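Local coordinates for protein CptN Toxin (Eubacterium rectale DSM 17629, PDB 4RMO) that acts as the toxin of a type III toxin-antitoxin system, is held in complex with its pseudoknotted RNA antitoxin, and is probably an endoribonuclease like related toxins of this type, at residues 72-77 with 88-93; 11-16 with 93-98; 33-38 with 46-51. All blocks are in the same frame, centred on the assembly; numbering follows the deposited sequence.

All three contacts attach to one antiparallel sheet, with strand 44-51 as its common member. Along the chain, segment 11-16 comes first, followed by both strands of contact 3, both segments of contact 1, and finally 93-98, so contact 2 spans the other two. The centres of contacts 1 and 3 lie about 9 Å apart and those of contacts 2 and 3 about 12 Å, whereas contacts 1 and 2 are about 19 Å apart and share Phe93. Phe93 O and Met47 N, 2.9 Å apart in a probable hydrogen bond, join strand 93-96 to contact 3. The hairpin of contact 3 thus lies between the RNA-binding loops of contact 1 and a helix packed at contact 2.

Contact 1: residues 72-77 with 88-93. With nucleotides of chain B.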
loop_
_atom_site.group_PDB
_atom_site.type_symbol
_atom_site.label_atom_id
_atom_site.label_comp_id
_atom_site.label_asym_id
_atom_site.label_seq_id
_atom_site.Cartn_x
_atom_site.Cartn_y
_atom_site.Cartn_z
ATOM N N ASP A 72 -0.178 5.962 19.678
ATOM C CA ASP A 72 -0.918 6.874 18.795
ATOM C C ASP A 72 -0.873 8.330 19.259
ATOM O O ASP A 72 -1.146 9.200 18.492
ATOM C CB ASP A 72 -2.374 6.453 18.707
ATOM C CG ASP A 72 -2.531 4.949 18.412
ATOM O OD1 ASP A 72 -2.339 4.544 17.255
ATOM O OD2 ASP A 72 -2.818 4.178 19.372
ATOM N N ILE A 73 -0.613 8.559 20.542
ATOM C CA ILE A 73 -0.738 9.881 21.118
ATOM C C ILE A 73 0.505 10.768 20.843
ATOM O O ILE A 73 0.423 11.993 20.919
ATOM C CB ILE A 73 -1.006 9.834 22.645
ATOM C CG1 ILE A 73 -0.012 8.973 23.386
ATOM C CG2 ILE A 73 -2.396 9.309 22.891
ATOM C CD1 ILE A 73 -0.063 9.160 24.886
ATOM N N ILE A 74 1.615 10.129 20.502
ATOM C CA ILE A 74 2.838 10.785 20.108
ATOM C C ILE A 74 3.475 10.034 18.974
ATOM O O ILE A 74 3.567 8.787 18.988
ATOM C CB ILE A 74 3.788 10.805 21.268
ATOM C CG1 ILE A 74 3.312 11.846 22.267
ATOM C CG2 ILE A 74 5.181 11.192 20.824
ATOM C CD1 ILE A 74 3.630 11.399 23.643
ATOM N N HIS A 75 3.905 10.773 17.970
ATOM C CA HIS A 75 4.624 10.188 16.838
ATOM C C HIS A 75 5.838 11.072 16.545
ATOM O O HIS A 75 5.733 12.307 16.442
ATOM C CB HIS A 75 3.696 10.126 15.644
ATOM C CG HIS A 75 4.283 9.429 14.461
ATOM N ND1 HIS A 75 4.414 8.058 14.389
ATOM C CD2 HIS A 75 4.759 9.907 13.297
ATOM C CE1 HIS A 75 4.985 7.728 13.245
ATOM N NE2 HIS A 75 5.209 8.836 12.566
ATOM N N ILE A 76 6.985 10.437 16.440
ATOM C CA ILE A 76 8.256 11.117 16.257
ATOM C C ILE A 76 8.772 10.769 14.885
ATOM O O ILE A 76 8.862 9.597 14.514
ATOM C CB ILE A 76 9.266 10.690 17.325
ATOM C CG1 ILE A 76 8.820 11.238 18.675
ATOM C CG2 ILE A 76 10.644 11.232 17.008
ATOM C CD1 ILE A 76 9.582 10.685 19.839
ATOM N N VAL A 77 9.057 11.783 14.101
ATOM C CA VAL A 77 9.591 11.574 12.789
ATOM C C VAL A 77 10.522 12.720 12.391
ATOM O O VAL A 77 10.401 13.858 12.866
ATOM C CB VAL A 77 8.444 11.403 11.771
ATOM C CG1 VAL A 77 7.682 12.691 11.565
ATOM C CG2 VAL A 77 8.964 10.890 10.434
ATOM N N LEU A 88 2.540 15.956 18.973
ATOM C CA LEU A 88 1.809 15.680 20.197
ATOM C C LEU A 88 0.334 15.552 19.821
ATOM O O LEU A 88 -0.482 16.442 20.038
ATOM C CB LEU A 88 2.030 16.716 21.263
ATOM C CG LEU A 88 3.467 17.102 21.645
ATOM C CD1 LEU A 88 3.535 17.819 23.001
ATOM C CD2 LEU A 88 4.437 15.978 21.580
ATOM N N ILE A 89 0.014 14.399 19.254
ATOM C CA ILE A 89 -1.304 14.153 18.723
ATOM C C ILE A 89 -2.310 14.199 19.886
ATOM O O ILE A 89 -3.450 14.633 19.714
ATOM C CB ILE A 89 -1.333 12.786 18.003
ATOM C CG1 ILE A 89 -0.219 12.762 16.942
ATOM C CG2 ILE A 89 -2.685 12.548 17.377
ATOM C CD1 ILE A 89 -0.191 11.525 16.057
ATOM N N GLN A 90 -1.874 13.721 21.053
ATOM C CA GLN A 90 -2.619 13.867 22.304
ATOM C C GLN A 90 -3.248 15.246 22.489
ATOM O O GLN A 90 -4.329 15.360 23.048
ATOM C CB GLN A 90 -1.685 13.587 23.490
ATOM C CG GLN A 90 -0.439 14.458 23.500
ATOM C CD GLN A 90 0.488 14.137 24.628
ATOM O OE1 GLN A 90 0.585 12.992 25.070
ATOM N NE2 GLN A 90 1.245 15.150 25.077
ATOM N N ASP A 91 -2.568 16.288 21.992
ATOM C CA ASP A 91 -2.940 17.663 22.288
ATOM C C ASP A 91 -3.473 18.365 21.071
ATOM O O ASP A 91 -3.424 19.597 20.958
ATOM C CB ASP A 91 -1.737 18.410 22.828
ATOM C CG ASP A 91 -1.325 17.914 24.179
ATOM O OD1 ASP A 91 -2.202 17.627 25.004
ATOM O OD2 ASP A 91 -0.105 17.866 24.460
HETATM N N MSE A 92 -3.981 17.590 20.145
HETATM C CA MSE A 92 -4.530 18.179 18.926
HETATM C C MSE A 92 -5.765 18.982 19.229
HETATM O O MSE A 92 -6.456 18.720 20.229
HETATM C CB MSE A 92 -4.886 17.082 17.945
HETATM C CG MSE A 92 -6.034 16.217 18.486
HETATM SE SE MSE A 92 -6.286 14.651 17.312
HETATM C CE MSE A 92 -6.942 15.525 15.694
ATOM N N PHE A 93 -6.099 19.909 18.338
ATOM C CA PHE A 93 -7.191 20.826 18.613
ATOM C C PHE A 93 -7.678 21.493 17.367
ATOM O O PHE A 93 -6.996 21.481 16.350
ATOM C CB PHE A 93 -6.708 21.922 19.590
ATOM C CG PHE A 93 -5.588 22.768 19.020
ATOM C CD1 PHE A 93 -5.854 23.881 18.254
ATOM C CD2 PHE A 93 -4.285 22.442 19.269
ATOM C CE1 PHE A 93 -4.846 24.666 17.768
ATOM C CE2 PHE A 93 -3.248 23.200 18.763
ATOM C CZ PHE A 93 -3.539 24.326 17.989
ATOM P P U B 6 -4.364 3.648 29.096
ATOM O OP1 U B 6 -5.086 2.390 29.373
ATOM O OP2 U B 6 -2.886 3.635 28.986
ATOM O "O5'" U B 6 -5.033 4.268 27.791
ATOM C "C5'" U B 6 -6.465 4.400 27.707
ATOM C "C4'" U B 6 -6.974 3.721 26.456
ATOM O "O4'" U B 6 -6.374 4.376 25.292
ATOM C "C3'" U B 6 -6.641 2.233 26.298
ATOM O "O3'" U B 6 -7.672 1.622 25.524
ATOM C "C2'" U B 6 -5.383 2.280 25.440
ATOM O "O2'" U B 6 -5.099 1.063 24.789
ATOM C "C1'" U B 6 -5.737 3.417 24.481
ATOM N N1 U B 6 -4.569 4.038 23.840
ATOM C C2 U B 6 -4.395 3.849 22.485
ATOM O O2 U B 6 -5.234 3.321 21.779
ATOM N N3 U B 6 -3.253 4.403 21.967
ATOM C C4 U B 6 -2.264 5.072 22.655
ATOM O O4 U B 6 -1.299 5.532 22.040
ATOM C C5 U B 6 -2.500 5.194 24.057
ATOM C C6 U B 6 -3.613 4.673 24.589
ATOM P P G B 3 6.197 17.115 33.279
ATOM O OP1 G B 3 6.964 16.456 34.315
ATOM O OP2 G B 3 6.597 16.928 31.847
ATOM O "O5'" G B 3 4.663 16.728 33.291
ATOM C "C5'" G B 3 3.854 16.905 34.457
ATOM C "C4'" G B 3 2.390 16.823 34.075
ATOM O "O4'" G B 3 2.099 17.890 33.128
ATOM C "C3'" G B 3 1.959 15.553 33.361
ATOM O "O3'" G B 3 1.565 14.529 34.274
ATOM C "C2'" G B 3 0.749 16.033 32.579
ATOM O "O2'" G B 3 -0.438 16.073 33.342
ATOM C "C1'" G B 3 1.192 17.429 32.152
ATOM N N9 G B 3 1.866 17.434 30.855
ATOM C C8 G B 3 3.208 17.284 30.622
ATOM N N7 G B 3 3.510 17.265 29.353
ATOM C C5 G B 3 2.294 17.441 28.709
ATOM C C6 G B 3 1.994 17.513 27.334
ATOM O O6 G B 3 2.769 17.483 26.378
ATOM N N1 G B 3 0.630 17.691 27.115
ATOM C C2 G B 3 -0.323 17.748 28.097
ATOM N N2 G B 3 -1.591 17.886 27.687
ATOM N N3 G B 3 -0.054 17.676 29.389
ATOM C C4 G B 3 1.269 17.539 29.621
ATOM P P U B 4 2.496 13.248 34.552
ATOM O OP1 U B 4 2.293 12.924 35.976
ATOM O OP2 U B 4 3.856 13.500 34.017
ATOM O "O5'" U B 4 1.881 12.134 33.593
ATOM C "C5'" U B 4 0.506 11.731 33.729
ATOM C "C4'" U B 4 0.184 10.680 32.694
ATOM O "O4'" U B 4 0.109 11.325 31.383
ATOM C "C3'" U B 4 1.207 9.551 32.535
ATOM O "O3'" U B 4 0.600 8.382 31.986
ATOM C "C2'" U B 4 2.093 10.067 31.406
ATOM O "O2'" U B 4 2.825 9.093 30.694
ATOM C "C1'" U B 4 1.040 10.710 30.507
ATOM N N1 U B 4 1.557 11.732 29.606
ATOM C C2 U B 4 1.233 11.643 28.270
ATOM O O2 U B 4 0.529 10.765 27.820
ATOM N N3 U B 4 1.761 12.634 27.483
ATOM C C4 U B 4 2.573 13.675 27.892
ATOM O O4 U B 4 2.924 14.522 27.078
ATOM C C5 U B 4 2.857 13.695 29.293
ATOM C C6 U B 4 2.349 12.751 30.083
#
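Two loop ends of the sheet meet here at the antitoxin RNA, tightest at the backbone. Gln90 N donates to Ile73 O at 2.9 Å, nearly straight at 166° and on a lone pair. Beside it Ile89, on the short 3-10 turn, brings CD1 to 3.5 Å from Asp72 O. Three side chains next to this junction meet bases. Gln90 has CG crowded between N and carbonyl carbon (chi1 56°) and then runs extended, so its amide pairs with U4 of chain B: OE1 accepts from N3 at 2.7 Å while NE2 gives to O4 at 2.7 Å. NE2 also donates to Asp91 OD2 from above the carboxylate plane, which may help to orient it. The Asp91 carboxylate takes N2 of G3 of chain B on OD1 (2.8 Å) and N1 on OD2 (2.8 Å). Asp72 OD2 accepts from N3 of U6 of chain B at 2.6 Å, and Asp72 N donates to its O4. The contact slackens toward partly exposed His75, with CB 4.2 Å from Ile89 CD1 and ND1 bonded to Lys125. Helix 116-134 packs on Asp72, His75 and Ile89, helix 54-65 on Ile74 and Leu88, and strand 44-51 on Asp91 and Met92.

Contact 2: residues 11-16 with 93-98; sequences DRFFSD and FPISDK
This is helix-on-strand packing, in which the first helix of the chain lies over one edge region of the antiparallel sheet. Helix 11-16 and strand 93-96 run at 119° to each other with their axes 10.7 Å apart. The main bump is Phe13. With CG anti to the backbone N, its ring drops into the hollow between Phe93 and Ile95, and CZ lies 3.5 Å from Pro94 O. Ile95 closes one face: CD1 sits 3.8 Å from the centroid of the Phe13 ring and 15° off its normal, a CH-pi contact. Phe93 approaches tip to tip, with CE1 3.5 Å from Phe13 CE2; the planes are tilted by only 27°, but the rings are offset so far that they share little face. Phe14 shapes the helix side, its ring face lying under Phe13 CD2, while Tyr99 meets the Phe13 ring edge-to-face. Toward solvent the fit ends in two extended cations crossing at about a right angle. Their closeness is probably eased by Asp16, whose OD2 also bonds to Tyr99 OH and makes a long, charge-only salt bridge to Arg12 from over the guanidinium face. At the crossing, Arg12 NH1 and Lys98 NZ stand 3.8 Å apart.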
loop_
_atom_site.group_PDB
_atom_site.type_symbol
_atom_site.label_atom_id
_atom_site.label_comp_id
_atom_site.label_asym_id
_atom_site.label_seq_id
_atom_site.Cartn_x
_atom_site.Cartn_y
_atom_site.Cartn_z
ATOM N N ASP A 11 -1.200 34.381 18.243
ATOM C CA ASP A 11 -1.369 34.350 19.712
ATOM C C ASP A 11 -2.806 34.624 20.113
ATOM O O ASP A 11 -3.309 34.133 21.145
ATOM C CB ASP A 11 -0.390 35.326 20.407
ATOM C CG ASP A 11 1.026 34.739 20.530
ATOM O OD1 ASP A 11 1.208 33.482 20.448
ATOM O OD2 ASP A 11 1.980 35.537 20.642
ATOM N N ARG A 12 -3.489 35.396 19.276
ATOM C CA ARG A 12 -4.902 35.711 19.509
ATOM C C ARG A 12 -5.731 34.457 19.747
ATOM O O ARG A 12 -6.689 34.471 20.521
ATOM C CB ARG A 12 -5.423 36.465 18.294
ATOM C CG ARG A 12 -6.658 37.266 18.519
ATOM C CD ARG A 12 -7.376 37.480 17.182
ATOM N NE ARG A 12 -8.777 37.868 17.446
ATOM C CZ ARG A 12 -9.842 37.648 16.664
ATOM N NH1 ARG A 12 -9.749 37.127 15.437
ATOM N NH2 ARG A 12 -11.047 38.012 17.119
ATOM N N PHE A 13 -5.421 33.380 19.019
ATOM C CA PHE A 13 -6.143 32.120 19.203
ATOM C C PHE A 13 -6.034 31.670 20.663
ATOM O O PHE A 13 -7.041 31.357 21.296
ATOM C CB PHE A 13 -5.619 31.021 18.295
ATOM C CG PHE A 13 -6.254 29.669 18.542
ATOM C CD1 PHE A 13 -7.493 29.380 18.055
ATOM C CD2 PHE A 13 -5.574 28.692 19.275
ATOM C CE1 PHE A 13 -8.057 28.126 18.267
ATOM C CE2 PHE A 13 -6.134 27.457 19.503
ATOM C CZ PHE A 13 -7.384 27.169 19.007
ATOM N N PHE A 14 -4.836 31.702 21.190
ATOM C CA PHE A 14 -4.608 31.197 22.514
ATOM C C PHE A 14 -5.191 32.104 23.607
ATOM O O PHE A 14 -5.714 31.601 24.619
ATOM C CB PHE A 14 -3.120 30.929 22.694
ATOM C CG PHE A 14 -2.625 29.822 21.761
ATOM C CD1 PHE A 14 -2.726 28.497 22.133
ATOM C CD2 PHE A 14 -2.176 30.118 20.495
ATOM C CE1 PHE A 14 -2.302 27.502 21.269
ATOM C CE2 PHE A 14 -1.764 29.128 19.612
ATOM C CZ PHE A 14 -1.812 27.826 20.010
ATOM N N SER A 15 -5.112 33.421 23.404
ATOM C CA SER A 15 -5.725 34.357 24.373
ATOM C C SER A 15 -7.259 34.303 24.264
ATOM O O SER A 15 -7.911 34.208 25.280
ATOM C CB SER A 15 -5.163 35.791 24.210
ATOM O OG SER A 15 -5.423 36.290 22.903
ATOM N N ASP A 16 -7.830 34.174 23.061
ATOM C CA ASP A 16 -9.298 33.938 22.959
ATOM C C ASP A 16 -9.753 32.668 23.643
ATOM O O ASP A 16 -10.710 32.704 24.400
ATOM C CB ASP A 16 -9.770 33.847 21.504
ATOM C CG ASP A 16 -9.840 35.205 20.810
ATOM O OD1 ASP A 16 -9.609 36.237 21.472
ATOM O OD2 ASP A 16 -10.131 35.207 19.593
ATOM N N PHE A 93 -6.099 19.909 18.338
ATOM C CA PHE A 93 -7.191 20.826 18.613
ATOM C C PHE A 93 -7.678 21.493 17.367
ATOM O O PHE A 93 -6.996 21.481 16.350
ATOM C CB PHE A 93 -6.708 21.922 19.590
ATOM C CG PHE A 93 -5.588 22.768 19.020
ATOM C CD1 PHE A 93 -5.854 23.881 18.254
ATOM C CD2 PHE A 93 -4.285 22.442 19.269
ATOM C CE1 PHE A 93 -4.846 24.666 17.768
ATOM C CE2 PHE A 93 -3.248 23.200 18.763
ATOM C CZ PHE A 93 -3.539 24.326 17.989
ATOM N N PRO A 94 -8.868 22.071 17.419
ATOM C CA PRO A 94 -9.435 22.670 16.218
ATOM C C PRO A 94 -9.222 24.136 16.100
ATOM O O PRO A 94 -9.030 24.816 17.088
ATOM C CB PRO A 94 -10.915 22.408 16.384
ATOM C CG PRO A 94 -11.127 22.448 17.858
ATOM C CD PRO A 94 -9.849 21.994 18.504
ATOM N N ILE A 95 -9.253 24.630 14.879
ATOM C CA ILE A 95 -8.992 26.018 14.629
ATOM C C ILE A 95 -9.706 26.471 13.346
ATOM O O ILE A 95 -10.173 25.643 12.570
ATOM C CB ILE A 95 -7.490 26.249 14.489
ATOM C CG1 ILE A 95 -7.143 27.698 14.742
ATOM C CG2 ILE A 95 -6.974 25.874 13.110
ATOM C CD1 ILE A 95 -5.717 27.870 15.218
ATOM N N SER A 96 -9.838 27.776 13.157
ATOM C CA SER A 96 -10.420 28.313 11.933
ATOM C C SER A 96 -9.404 29.190 11.272
ATOM O O SER A 96 -8.414 29.590 11.880
ATOM C CB SER A 96 -11.709 29.133 12.224
ATOM O OG SER A 96 -11.444 30.274 13.010
ATOM N N ASP A 97 -9.696 29.519 10.042
ATOM C CA ASP A 97 -8.758 30.166 9.163
ATOM C C ASP A 97 -8.213 31.482 9.679
ATOM O O ASP A 97 -7.060 31.823 9.415
ATOM C CB ASP A 97 -9.416 30.396 7.793
ATOM C CG ASP A 97 -8.538 29.961 6.676
ATOM O OD1 ASP A 97 -8.496 28.725 6.446
ATOM O OD2 ASP A 97 -7.918 30.852 6.025
ATOM N N LYS A 98 -9.047 32.271 10.341
ATOM C CA LYS A 98 -8.644 33.617 10.719
ATOM C C LYS A 98 -7.555 33.605 11.810
ATOM O O LYS A 98 -6.932 34.613 12.077
ATOM C CB LYS A 98 -9.849 34.413 11.191
ATOM C CG LYS A 98 -10.497 33.848 12.440
ATOM C CD LYS A 98 -11.531 34.811 13.007
ATOM C CE LYS A 98 -12.055 34.273 14.323
ATOM N NZ LYS A 98 -12.989 35.224 14.967
#

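Contact 3: residues 33-38 with 46-51; sequences YYCFED and WMIPLS
A beta hairpin at the heart of the sheet, interrupted by a beta bulge, joins strand 33-37 to strand 46-51. Its regular part is fixed by a reciprocal pair of bonds between Tyr33 and Ile48: Tyr33 N donates to Ile48 O at 2.8 Å, from above the carbonyl plane, and Ile48 N returns to Tyr33 O at 2.8 Å within the plane. Tyr34 faces Met47 in the following non-hydrogen-bonded pair. The register then slips by one residue, because Cys35 and Phe36 together stand opposite Trp46. Cys35 N gives to Trp46 O and Trp46 N to Phe36 O, both nearly along the C=O axis, and psi of -57° at Cys35 supplies the kink.

The sheet face bearing Tyr33, Phe36, Trp46 and Ile48 turns toward helix 116-134, whose Leu130 touches Trp46. Here Ile48 CD1 lies at the edge of the Tyr33 ring and also meets Cys35 CB at 4.0 Å. Phe36, with CG in the crowded position (chi1 44°), brings CE1 to 3.6 Å from Trp46 CD1; the rings are oblique, and Arg127 makes a cation-pi contact with Phe36. On the other face Met47, present as selenomethionine, crosses Tyr34: Met47 SE lies 4.0 Å from Tyr34 CB and 5.2 Å from the centroid of the Tyr34 ring, obliquely placed, a Met-aromatic contact.

Past the bulge Asp38 runs alongside the indole. Its OD2 takes bonds from Tyr150 OH and Tyr41 N, which should hold the carboxylate in place. Trp46 NE1 donates to Asp38 OD1 at 2.9 Å, on the anti lone pair and with the oxygen in the ring plane.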
loop_
_atom_site.group_PDB
_atom_site.type_symbol
_atom_site.label_atom_id
_atom_site.label_comp_id
_atom_site.label_asym_id
_atom_site.label_seq_id
_atom_site.Cartn_x
_atom_site.Cartn_y
_atom_site.Cartn_z
ATOM N N TYR A 33 1.023 21.433 12.923
ATOM C CA TYR A 33 0.772 20.663 11.723
ATOM C C TYR A 33 -0.719 20.615 11.422
ATOM O O TYR A 33 -1.528 20.233 12.261
ATOM C CB TYR A 33 1.288 19.224 11.954
ATOM C CG TYR A 33 1.055 18.220 10.824
ATOM C CD1 TYR A 33 1.784 18.306 9.667
ATOM C CD2 TYR A 33 0.155 17.177 10.952
ATOM C CE1 TYR A 33 1.622 17.403 8.649
ATOM C CE2 TYR A 33 0.006 16.221 9.963
ATOM C CZ TYR A 33 0.739 16.359 8.795
ATOM O OH TYR A 33 0.582 15.472 7.755
ATOM N N TYR A 34 -1.082 20.915 10.190
ATOM C CA TYR A 34 -2.458 20.830 9.754
ATOM C C TYR A 34 -2.759 19.408 9.271
ATOM O O TYR A 34 -2.348 19.016 8.185
ATOM C CB TYR A 34 -2.717 21.814 8.618
ATOM C CG TYR A 34 -4.062 21.608 7.921
ATOM C CD1 TYR A 34 -5.187 21.198 8.621
ATOM C CD2 TYR A 34 -4.196 21.841 6.563
ATOM C CE1 TYR A 34 -6.412 21.008 7.977
ATOM C CE2 TYR A 34 -5.407 21.681 5.915
ATOM C CZ TYR A 34 -6.513 21.246 6.622
ATOM O OH TYR A 34 -7.730 21.058 5.965
ATOM N N CYS A 35 -3.509 18.663 10.072
ATOM C CA CYS A 35 -3.801 17.275 9.806
ATOM C C CYS A 35 -4.987 16.981 8.873
ATOM O O CYS A 35 -4.829 16.292 7.862
ATOM C CB CYS A 35 -4.027 16.601 11.135
ATOM S SG CYS A 35 -3.869 14.859 10.887
ATOM N N PHE A 36 -6.164 17.468 9.199
ATOM C CA PHE A 36 -7.318 17.314 8.316
ATOM C C PHE A 36 -8.415 18.275 8.673
ATOM O O PHE A 36 -8.482 18.760 9.772
ATOM C CB PHE A 36 -7.899 15.888 8.345
ATOM C CG PHE A 36 -8.013 15.300 9.725
ATOM C CD1 PHE A 36 -8.980 15.732 10.618
ATOM C CD2 PHE A 36 -7.228 14.259 10.090
ATOM C CE1 PHE A 36 -9.114 15.161 11.875
ATOM C CE2 PHE A 36 -7.321 13.699 11.357
ATOM C CZ PHE A 36 -8.271 14.151 12.259
ATOM N N GLU A 37 -9.268 18.555 7.705
ATOM C CA GLU A 37 -10.441 19.381 7.917
ATOM C C GLU A 37 -11.459 18.596 8.713
ATOM O O GLU A 37 -11.531 17.378 8.620
ATOM C CB GLU A 37 -11.034 19.809 6.569
ATOM C CG GLU A 37 -12.139 20.854 6.714
ATOM C CD GLU A 37 -12.436 21.610 5.433
ATOM O OE1 GLU A 37 -11.961 21.180 4.358
ATOM O OE2 GLU A 37 -13.117 22.657 5.528
ATOM N N ASP A 38 -12.234 19.282 9.534
ATOM C CA ASP A 38 -13.315 18.627 10.274
ATOM C C ASP A 38 -14.386 18.111 9.295
ATOM O O ASP A 38 -14.737 18.823 8.351
ATOM C CB ASP A 38 -13.931 19.617 11.236
ATOM C CG ASP A 38 -14.907 18.972 12.173
ATOM O OD1 ASP A 38 -14.464 18.254 13.099
ATOM O OD2 ASP A 38 -16.110 19.263 12.047
ATOM N N TRP A 46 -8.112 20.640 12.011
ATOM C CA TRP A 46 -7.530 19.986 13.156
ATOM C C TRP A 46 -6.007 20.116 13.063
ATOM O O TRP A 46 -5.388 19.782 12.039
ATOM C CB TRP A 46 -7.972 18.542 13.259
ATOM C CG TRP A 46 -9.364 18.471 13.695
ATOM C CD1 TRP A 46 -10.475 18.383 12.895
ATOM C CD2 TRP A 46 -9.838 18.531 15.035
ATOM N NE1 TRP A 46 -11.619 18.409 13.679
ATOM C CE2 TRP A 46 -11.247 18.493 14.995
ATOM C CE3 TRP A 46 -9.208 18.632 16.277
ATOM C CZ2 TRP A 46 -12.029 18.518 16.149
ATOM C CZ3 TRP A 46 -9.983 18.646 17.425
ATOM C CH2 TRP A 46 -11.382 18.571 17.356
HETATM N N MSE A 47 -5.421 20.635 14.119
HETATM C CA MSE A 47 -3.997 20.909 14.158
HETATM C C MSE A 47 -3.347 20.075 15.206
HETATM O O MSE A 47 -3.929 19.742 16.211
HETATM C CB MSE A 47 -3.717 22.339 14.582
HETATM C CG MSE A 47 -4.570 23.349 13.876
HETATM SE SE MSE A 47 -4.058 23.419 11.973
HETATM C CE MSE A 47 -2.182 24.012 12.029
ATOM N N ILE A 48 -2.059 19.806 15.004
ATOM C CA ILE A 48 -1.234 19.089 15.974
ATOM C C ILE A 48 0.012 19.894 16.294
ATOM O O ILE A 48 0.802 20.240 15.416
ATOM C CB ILE A 48 -0.813 17.728 15.401
ATOM C CG1 ILE A 48 -2.069 16.923 14.997
ATOM C CG2 ILE A 48 0.015 16.948 16.400
ATOM C CD1 ILE A 48 -1.744 15.650 14.262
ATOM N N PRO A 49 0.226 20.180 17.575
ATOM C CA PRO A 49 1.398 20.918 17.938
ATOM C C PRO A 49 2.655 20.041 17.930
ATOM O O PRO A 49 2.562 18.896 18.287
ATOM C CB PRO A 49 1.089 21.339 19.396
ATOM C CG PRO A 49 0.210 20.274 19.920
ATOM C CD PRO A 49 -0.616 19.835 18.729
ATOM N N LEU A 50 3.819 20.614 17.612
ATOM C CA LEU A 50 5.076 19.908 17.705
ATOM C C LEU A 50 5.949 20.340 18.862
ATOM O O LEU A 50 5.868 21.482 19.322
ATOM C CB LEU A 50 5.902 20.088 16.442
ATOM C CG LEU A 50 5.314 19.820 15.063
ATOM C CD1 LEU A 50 6.461 19.604 14.065
ATOM C CD2 LEU A 50 4.345 18.670 14.995
ATOM N N SER A 51 6.799 19.423 19.306
ATOM C CA SER A 51 7.821 19.698 20.255
ATOM C C SER A 51 9.134 19.048 19.774
ATOM O O SER A 51 9.127 17.966 19.203
ATOM C CB SER A 51 7.417 19.179 21.596
ATOM O OG SER A 51 8.521 19.197 22.518
#